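Local coordinates for glycosyl transferase (Staphylococcus aureus, PDB 5TZJ), which belongs to glycosyl transferase family 2, carries a TarS-type linker domain, and holds uridine-diphosphate-N-acetylglucosamine in a pocket of this structure, at residues Ser113-Ile118 with Thr159-Asp164; Asn165-Pro170 with Tyr186-Arg191; Val37-Asp40 with Gln45-Gln48. All blocks are in the same frame, centred on the assembly; numbering follows the deposited sequence.

Interaction 1. Residues Ser113-Ile118 with Thr159-Asp164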
# COMPACT_ATOMS: atom_id res chain seq x y z
N SER A 113 7.99 -7.49 17.55
CA SER A 113 7.75 -7.10 16.16
C SER A 113 8.24 -5.68 15.90
O SER A 113 8.16 -4.80 16.76
CB SER A 113 6.26 -7.20 15.83
OG SER A 113 5.67 -8.37 16.40
N ASP A 114 8.74 -5.44 14.68
CA ASP A 114 8.98 -4.08 14.20
C ASP A 114 7.84 -3.55 13.39
O ASP A 114 7.63 -2.33 13.36
CB ASP A 114 10.25 -4.02 13.36
CG ASP A 114 11.47 -4.39 14.17
OD1 ASP A 114 11.45 -4.09 15.40
OD2 ASP A 114 12.39 -5.01 13.60
N VAL A 115 7.12 -4.45 12.72
CA VAL A 115 5.92 -4.14 11.95
C VAL A 115 4.91 -5.21 12.31
O VAL A 115 5.21 -6.40 12.21
CB VAL A 115 6.22 -4.11 10.43
CG1 VAL A 115 4.95 -3.99 9.59
CG2 VAL A 115 7.20 -3.00 10.11
N LEU A 116 3.71 -4.80 12.73
CA LEU A 116 2.67 -5.76 13.09
C LEU A 116 1.48 -5.53 12.17
O LEU A 116 0.83 -4.49 12.25
CB LEU A 116 2.27 -5.65 14.56
CG LEU A 116 1.14 -6.55 15.10
CD1 LEU A 116 1.35 -8.09 14.88
CD2 LEU A 116 0.92 -6.29 16.57
N LEU A 117 1.20 -6.50 11.32
CA LEU A 117 -0.01 -6.48 10.52
C LEU A 117 -1.15 -6.92 11.41
O LEU A 117 -0.99 -7.86 12.19
CB LEU A 117 0.12 -7.43 9.31
CG LEU A 117 0.92 -6.89 8.12
CD1 LEU A 117 2.42 -6.96 8.37
CD2 LEU A 117 0.56 -7.58 6.80
N ILE A 118 -2.31 -6.26 11.28
CA ILE A 118 -3.48 -6.63 12.07
C ILE A 118 -4.65 -6.88 11.13
O ILE A 118 -4.83 -6.15 10.14
CB ILE A 118 -3.82 -5.56 13.11
CG1 ILE A 118 -4.01 -4.19 12.44
CG2 ILE A 118 -2.76 -5.54 14.22
CD1 ILE A 118 -4.47 -3.12 13.45
N THR A 159 8.05 3.02 16.18
CA THR A 159 8.30 4.42 15.84
C THR A 159 9.77 4.64 15.46
O THR A 159 10.07 5.34 14.48
CB THR A 159 7.86 5.32 17.00
OG1 THR A 159 6.49 5.04 17.32
CG2 THR A 159 8.02 6.82 16.64
N ALA A 160 10.70 4.03 16.20
CA ALA A 160 12.12 4.16 15.86
C ALA A 160 12.46 3.52 14.51
O ALA A 160 13.43 3.94 13.86
CB ALA A 160 12.99 3.54 16.95
N LEU A 161 11.71 2.50 14.08
CA LEU A 161 12.00 1.94 12.76
C LEU A 161 11.77 2.99 11.69
O LEU A 161 12.58 3.14 10.77
CB LEU A 161 11.14 0.71 12.47
CG LEU A 161 11.20 0.27 11.00
CD1 LEU A 161 12.44 -0.61 10.72
CD2 LEU A 161 9.94 -0.46 10.67
N LEU A 162 10.68 3.73 11.82
CA LEU A 162 10.36 4.78 10.86
C LEU A 162 11.34 5.93 10.97
O LEU A 162 11.90 6.39 9.96
CB LEU A 162 8.91 5.25 11.09
CG LEU A 162 7.83 4.15 10.93
CD1 LEU A 162 6.39 4.72 11.15
CD2 LEU A 162 7.93 3.43 9.53
N LYS A 163 11.60 6.39 12.18
CA LYS A 163 12.36 7.63 12.31
C LYS A 163 13.85 7.40 12.10
O LYS A 163 14.51 8.21 11.44
CB LYS A 163 12.07 8.29 13.67
CG LYS A 163 10.65 8.83 13.73
CD LYS A 163 10.37 9.66 15.00
CE LYS A 163 8.96 10.24 14.93
NZ LYS A 163 8.48 10.84 16.21
N ASP A 164 14.40 6.27 12.60
CA ASP A 164 15.84 6.02 12.44
C ASP A 164 16.22 5.85 10.99
O ASP A 164 17.35 6.15 10.62
CB ASP A 164 16.28 4.78 13.22
CG ASP A 164 16.12 4.95 14.72
OD1 ASP A 164 15.86 6.09 15.17
OD2 ASP A 164 16.28 3.94 15.44
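Leu161 reaches from its helix onto the start of strand 115-122, where its CD2 methyl settles against CG2 of Val115 at 3.8 Å. The same methyl lies 4.0 Å from the carbonyl oxygen of Asp114, so one branch of the leucine carries the tight part of the contact. With CG anti to the backbone N (chi1 168°), the isobutyl group stretches out toward the strand, and the side chains of Leu161 and Val115 meet at a slant. The residue types fit: valine, branched at CB, suits an extended strand and offers a compact methyl, while leucine has the length to bridge from a helix. Asp114 turns its CB toward the helix, but its carboxylate works on other partners. OD2 accepts hydrogen bonds from the backbone N of Asn190 and of Arg191, and OD1 forms a salt bridge with Arg158 NE, partners that would offset the cost of burying a carboxylate. Between the segments close packing is confined to Leu161; Ala160, on the same helix, faces solvent and touches nothing in the strand segment. One leucine thus joins a short helix to the beginning of a sheet strand, consistent with the alpha/beta GT-A fold of family 2 glycosyl transferases.

Interaction 2. Residues Asn165-Pro170 with Tyr186-Arg191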
# COMPACT_ATOMS: atom_id res chain seq x y z
N ASN A 165 15.29 5.37 10.16
CA ASN A 165 15.54 5.15 8.73
C ASN A 165 14.91 6.20 7.85
O ASN A 165 14.86 6.01 6.63
CB ASN A 165 15.05 3.77 8.32
CG ASN A 165 15.77 2.69 9.04
OD1 ASN A 165 16.96 2.46 8.77
ND2 ASN A 165 15.12 2.10 10.05
N ASP A 166 14.41 7.29 8.43
CA ASP A 166 13.86 8.41 7.67
C ASP A 166 12.74 7.95 6.72
O ASP A 166 12.77 8.23 5.52
CB ASP A 166 14.97 9.12 6.90
CG ASP A 166 14.53 10.46 6.36
OD1 ASP A 166 13.99 11.27 7.14
OD2 ASP A 166 14.73 10.70 5.15
N ILE A 167 11.75 7.25 7.27
CA ILE A 167 10.66 6.69 6.46
C ILE A 167 9.46 7.60 6.64
O ILE A 167 8.92 7.73 7.74
CB ILE A 167 10.34 5.24 6.85
CG1 ILE A 167 11.58 4.38 6.63
CG2 ILE A 167 9.17 4.69 6.01
CD1 ILE A 167 11.36 2.87 7.08
N TYR A 168 9.06 8.27 5.56
CA TYR A 168 7.93 9.19 5.56
C TYR A 168 7.06 8.87 4.36
O TYR A 168 7.43 8.11 3.48
CB TYR A 168 8.40 10.65 5.55
CG TYR A 168 8.88 11.01 6.93
CD1 TYR A 168 7.96 11.26 7.95
CD2 TYR A 168 10.23 10.98 7.25
CE1 TYR A 168 8.38 11.54 9.26
CE2 TYR A 168 10.67 11.25 8.56
CZ TYR A 168 9.74 11.53 9.56
OH TYR A 168 10.14 11.79 10.85
N PHE A 169 5.88 9.45 4.35
CA PHE A 169 4.96 9.40 3.22
C PHE A 169 5.35 10.46 2.18
O PHE A 169 5.66 11.60 2.55
CB PHE A 169 3.51 9.67 3.68
CG PHE A 169 2.97 8.58 4.59
CD1 PHE A 169 2.47 7.39 4.05
CD2 PHE A 169 3.00 8.72 5.96
CE1 PHE A 169 1.98 6.40 4.84
CE2 PHE A 169 2.52 7.70 6.77
CZ PHE A 169 2.00 6.52 6.19
N PRO A 170 5.30 10.13 0.90
CA PRO A 170 5.34 11.20 -0.12
C PRO A 170 4.18 12.16 0.11
O PRO A 170 3.07 11.74 0.44
CB PRO A 170 5.19 10.45 -1.44
CG PRO A 170 5.71 9.06 -1.12
CD PRO A 170 5.28 8.79 0.29
N TYR A 186 8.82 -2.44 5.49
CA TYR A 186 9.09 -3.87 5.36
C TYR A 186 10.57 -4.14 5.16
O TYR A 186 11.16 -5.03 5.81
CB TYR A 186 8.30 -4.46 4.19
CG TYR A 186 6.80 -4.68 4.36
CD1 TYR A 186 6.23 -4.81 5.60
CD2 TYR A 186 5.98 -4.80 3.24
CE1 TYR A 186 4.83 -5.06 5.72
CE2 TYR A 186 4.62 -5.07 3.32
CZ TYR A 186 4.04 -5.19 4.58
OH TYR A 186 2.68 -5.42 4.64
N LEU A 187 11.20 -3.40 4.24
CA LEU A 187 12.59 -3.65 3.90
C LEU A 187 13.56 -3.42 5.08
O LEU A 187 14.62 -4.04 5.15
CB LEU A 187 12.98 -2.78 2.70
CG LEU A 187 12.46 -3.20 1.30
CD1 LEU A 187 12.64 -2.09 0.27
CD2 LEU A 187 13.10 -4.53 0.77
N ASN A 188 13.22 -2.53 6.01
CA ASN A 188 14.11 -2.19 7.11
C ASN A 188 13.83 -2.95 8.40
O ASN A 188 14.65 -2.88 9.32
CB ASN A 188 14.02 -0.68 7.41
CG ASN A 188 14.77 0.14 6.39
OD1 ASN A 188 16.01 0.21 6.41
ND2 ASN A 188 14.04 0.73 5.46
N ALA A 189 12.71 -3.65 8.51
CA ALA A 189 12.32 -4.20 9.80
C ALA A 189 13.11 -5.47 10.06
O ALA A 189 13.42 -6.22 9.14
CB ALA A 189 10.83 -4.49 9.84
N ASN A 190 13.45 -5.70 11.31
CA ASN A 190 14.07 -6.96 11.66
C ASN A 190 13.04 -8.07 11.78
O ASN A 190 13.35 -9.23 11.52
CB ASN A 190 14.86 -6.84 12.95
CG ASN A 190 16.06 -5.94 12.80
OD1 ASN A 190 16.72 -5.95 11.75
ND2 ASN A 190 16.34 -5.14 13.83
N ARG A 191 11.80 -7.73 12.14
CA ARG A 191 10.77 -8.74 12.29
C ARG A 191 9.42 -8.14 11.93
O ARG A 191 9.08 -7.04 12.39
CB ARG A 191 10.72 -9.29 13.72
CG ARG A 191 9.41 -9.99 14.01
CD ARG A 191 9.48 -10.86 15.22
NE ARG A 191 10.67 -11.70 15.18
CZ ARG A 191 10.82 -12.84 15.84
NH1 ARG A 191 9.83 -13.30 16.60
NH2 ARG A 191 11.96 -13.50 15.75
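Asn188 and Asn165 lay their side-chain amides one over the other, their planes 24° apart and the two side chains running past each other in opposite directions. Asn188 can be followed outward from its backbone. Its CB lies 4.0 Å from ND2 of Asn165. Next, CG sits over CG of Asn165 at 3.8 Å. At the tip OD1 comes within 3.4 Å of Asn165 OD1; both are acceptors, so this is a stacking contact without a hydrogen bond. The other branch, ND2, meets the CD1 methyl of Ile167 at 3.8 Å. Each amide nitrogen bonds back to a carbonyl four residues earlier: Asn188 ND2 to Lys184 O, and Asn165 ND2, just past its helix, to Leu161 O. Asparagine suits such places, being short enough to fold back on a helix end while still presenting a flat face, whereas Ile167 supplies a buried apolar floor that also touches Phe181. Asp166, with its positive phi of 56°, is the C-prime residue: Ile167 N bonds Leu162 O and Asp166 N bonds Lys163 O. The contact thus pairs the last turn of helix 177-188 with a Schellman motif, the classic C-terminal stop of a helix.

Interaction 3. Residues Val37-Asp40 with Gln45-Gln48. With UD1 (uridine-diphosphate-N-acetylglucosamine), chain C.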
# COMPACT_ATOMS: atom_id res chain seq x y z
N VAL A 37 -4.17 13.74 15.84
CA VAL A 37 -5.08 14.13 14.78
C VAL A 37 -4.45 15.32 14.09
O VAL A 37 -4.22 16.37 14.73
CB VAL A 37 -6.47 14.48 15.34
CG1 VAL A 37 -7.39 15.01 14.19
CG2 VAL A 37 -7.09 13.26 16.03
N VAL A 38 -4.18 15.17 12.78
CA VAL A 38 -3.77 16.29 11.96
C VAL A 38 -4.83 16.54 10.90
O VAL A 38 -5.09 15.68 10.05
CB VAL A 38 -2.39 16.08 11.33
CG1 VAL A 38 -1.99 17.34 10.50
CG2 VAL A 38 -1.41 15.81 12.42
N ASP A 39 -5.42 17.73 10.93
CA ASP A 39 -6.54 18.04 10.05
C ASP A 39 -6.01 18.76 8.81
O ASP A 39 -5.33 19.79 8.92
CB ASP A 39 -7.58 18.91 10.78
CG ASP A 39 -8.75 19.26 9.88
OD1 ASP A 39 -9.62 18.36 9.65
OD2 ASP A 39 -8.77 20.40 9.37
N ASP A 40 -6.32 18.22 7.65
CA ASP A 40 -5.81 18.76 6.39
C ASP A 40 -6.69 19.91 5.89
O ASP A 40 -7.21 19.90 4.76
CB ASP A 40 -5.72 17.65 5.35
CG ASP A 40 -4.65 17.92 4.31
OD1 ASP A 40 -4.10 19.06 4.31
OD2 ASP A 40 -4.38 17.00 3.47
N GLN A 45 -17.12 20.91 10.51
CA GLN A 45 -16.97 20.90 11.97
C GLN A 45 -16.12 19.74 12.46
O GLN A 45 -16.25 19.35 13.64
CB GLN A 45 -18.34 20.88 12.64
CG GLN A 45 -19.15 22.18 12.48
CD GLN A 45 -18.51 23.37 13.19
OE1 GLN A 45 -17.65 24.06 12.61
NE2 GLN A 45 -18.90 23.60 14.45
N THR A 46 -15.26 19.17 11.60
CA THR A 46 -14.42 18.05 12.00
C THR A 46 -13.71 18.36 13.33
O THR A 46 -13.75 17.55 14.26
CB THR A 46 -13.40 17.68 10.90
OG1 THR A 46 -14.07 17.10 9.76
CG2 THR A 46 -12.37 16.64 11.40
N LEU A 47 -13.10 19.55 13.44
CA LEU A 47 -12.25 19.83 14.59
C LEU A 47 -13.05 20.04 15.87
O LEU A 47 -12.59 19.67 16.96
CB LEU A 47 -11.36 21.05 14.34
CG LEU A 47 -10.08 20.82 13.52
CD1 LEU A 47 -9.17 22.06 13.67
CD2 LEU A 47 -9.35 19.58 13.93
N GLN A 48 -14.25 20.62 15.75
CA GLN A 48 -15.08 20.78 16.94
C GLN A 48 -15.57 19.43 17.44
O GLN A 48 -15.70 19.23 18.65
CB GLN A 48 -16.25 21.72 16.64
CG GLN A 48 -15.81 23.16 16.33
CD GLN A 48 -15.57 23.43 14.83
OE1 GLN A 48 -15.03 22.60 14.09
NE2 GLN A 48 -15.98 24.63 14.39
C1' UD1 C . -7.13 4.02 1.07
C2' UD1 C . -6.13 3.58 2.13
C3' UD1 C . -5.60 4.83 2.76
C4' UD1 C . -4.72 5.47 1.75
C5' UD1 C . -5.62 6.01 0.64
C6' UD1 C . -4.80 6.65 -0.45
C7' UD1 C . -6.74 1.26 2.88
C8' UD1 C . -6.08 0.73 1.62
N2' UD1 C . -6.77 2.68 3.13
O1' UD1 C . -8.17 4.62 1.75
O3' UD1 C . -4.93 4.57 4.02
O4' UD1 C . -3.96 6.50 2.35
O5' UD1 C . -6.45 4.92 0.06
O6' UD1 C . -3.69 5.83 -0.74
O7' UD1 C . -7.24 0.54 3.67
N1 UD1 C . -7.14 12.75 3.91
C2 UD1 C . -6.28 13.92 4.25
N3 UD1 C . -6.09 15.03 3.27
C4 UD1 C . -6.74 14.93 1.97
C5 UD1 C . -7.59 13.74 1.62
C6 UD1 C . -7.77 12.65 2.61
O2 UD1 C . -5.76 13.97 5.30
O4 UD1 C . -6.59 15.82 1.18
C1B UD1 C . -7.25 11.67 4.87
C2B UD1 C . -8.76 11.11 5.08
O2' UD1 C . -9.47 12.00 6.04
C3B UD1 C . -8.59 9.86 5.51
C4B UD1 C . -7.27 9.38 4.86
O4B UD1 C . -6.55 10.65 4.38
O3B UD1 C . -8.35 9.81 6.99
C5B UD1 C . -7.44 8.53 3.73
O5B UD1 C . -8.18 9.20 2.74
PA UD1 C . -9.48 8.40 2.13
O1A UD1 C . -10.34 9.34 1.33
O2A UD1 C . -10.27 7.76 3.27
O3A UD1 C . -8.80 7.21 1.19
PB UD1 C . -9.27 5.63 1.04
O1B UD1 C . -10.62 5.33 1.65
O2B UD1 C . -9.37 5.52 -0.48
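Asp39, Leu47 and Thr46 supply most of the surface buried here, where the end of strand 33-39 meets the first turn of helix 46-51. Asp39 gives up the largest share. Its CB packs on CD2 of Leu47 at 3.7 Å, and the same methyl lies 4.1 Å from its CG, so the leucine leans on the hydrocarbon root of the acid. Leu47 also touches Val61 and Gln63 on strand 59-63, a branched apolar chain filling the seam between helix and sheet. Thr46 contributes its methyl: CG2 stands 3.7 Å from OD1 of Asp39, a van der Waals contact that the anti placement of CG2 to the backbone N (chi1 -69°, measured to OG1) makes possible, while OG1 turns to Asp44 OD1. The carboxylate of Asp39 is buried but well supplied, OD1 being hydrogen-bonded to the hydroxyls of Ser42 and Thr9 and OD2 to Gln63 NE2. One residue on, Asp40 faces the ligand. Its OD2 accepts a hydrogen bond from N3 of uridine-diphosphate-N-acetylglucosamine at 2.6 Å, nearly straight at 164°, and its OD1 takes the backbone N-H of Ser68, a second-shell bond that would hold the carboxylate in its rotation. Strand 33-39, helix 46-51 and strand 59-63 form a beta-alpha-beta unit, with the pocket at the carboxyl end of strand 33-39. The chemistry implies a division of labour between adjacent acids: Asp39 ties the strand end to its surroundings, and Asp40 offers the N-H of the uracil ring a carboxylate oxygen, an acceptor matched to that donor.

From the N terminus, interaction 3 comes first and closes a short loop, with only four residues between its segments, inside the unit formed by strand 33-39, helix 46-51 and strand 59-63. Interaction 1 then closes a longer excursion, bringing the chain at 159-164 back to strand 115-122. Interaction 2 follows directly and closes a loop of 15 residues that contains most of helix 177-188. The three stand in series, none enclosing or crossing another. Interactions 1 and 2 are joined by Asp114 N to Arg191 O (2.8 Å, a probable hydrogen bond) and by packing of Leu161 CD1 on Asn188 O at 3.5 Å. Interaction 3 reaches the same mixed sheet as interaction 1, nearest atoms about 12 Å apart.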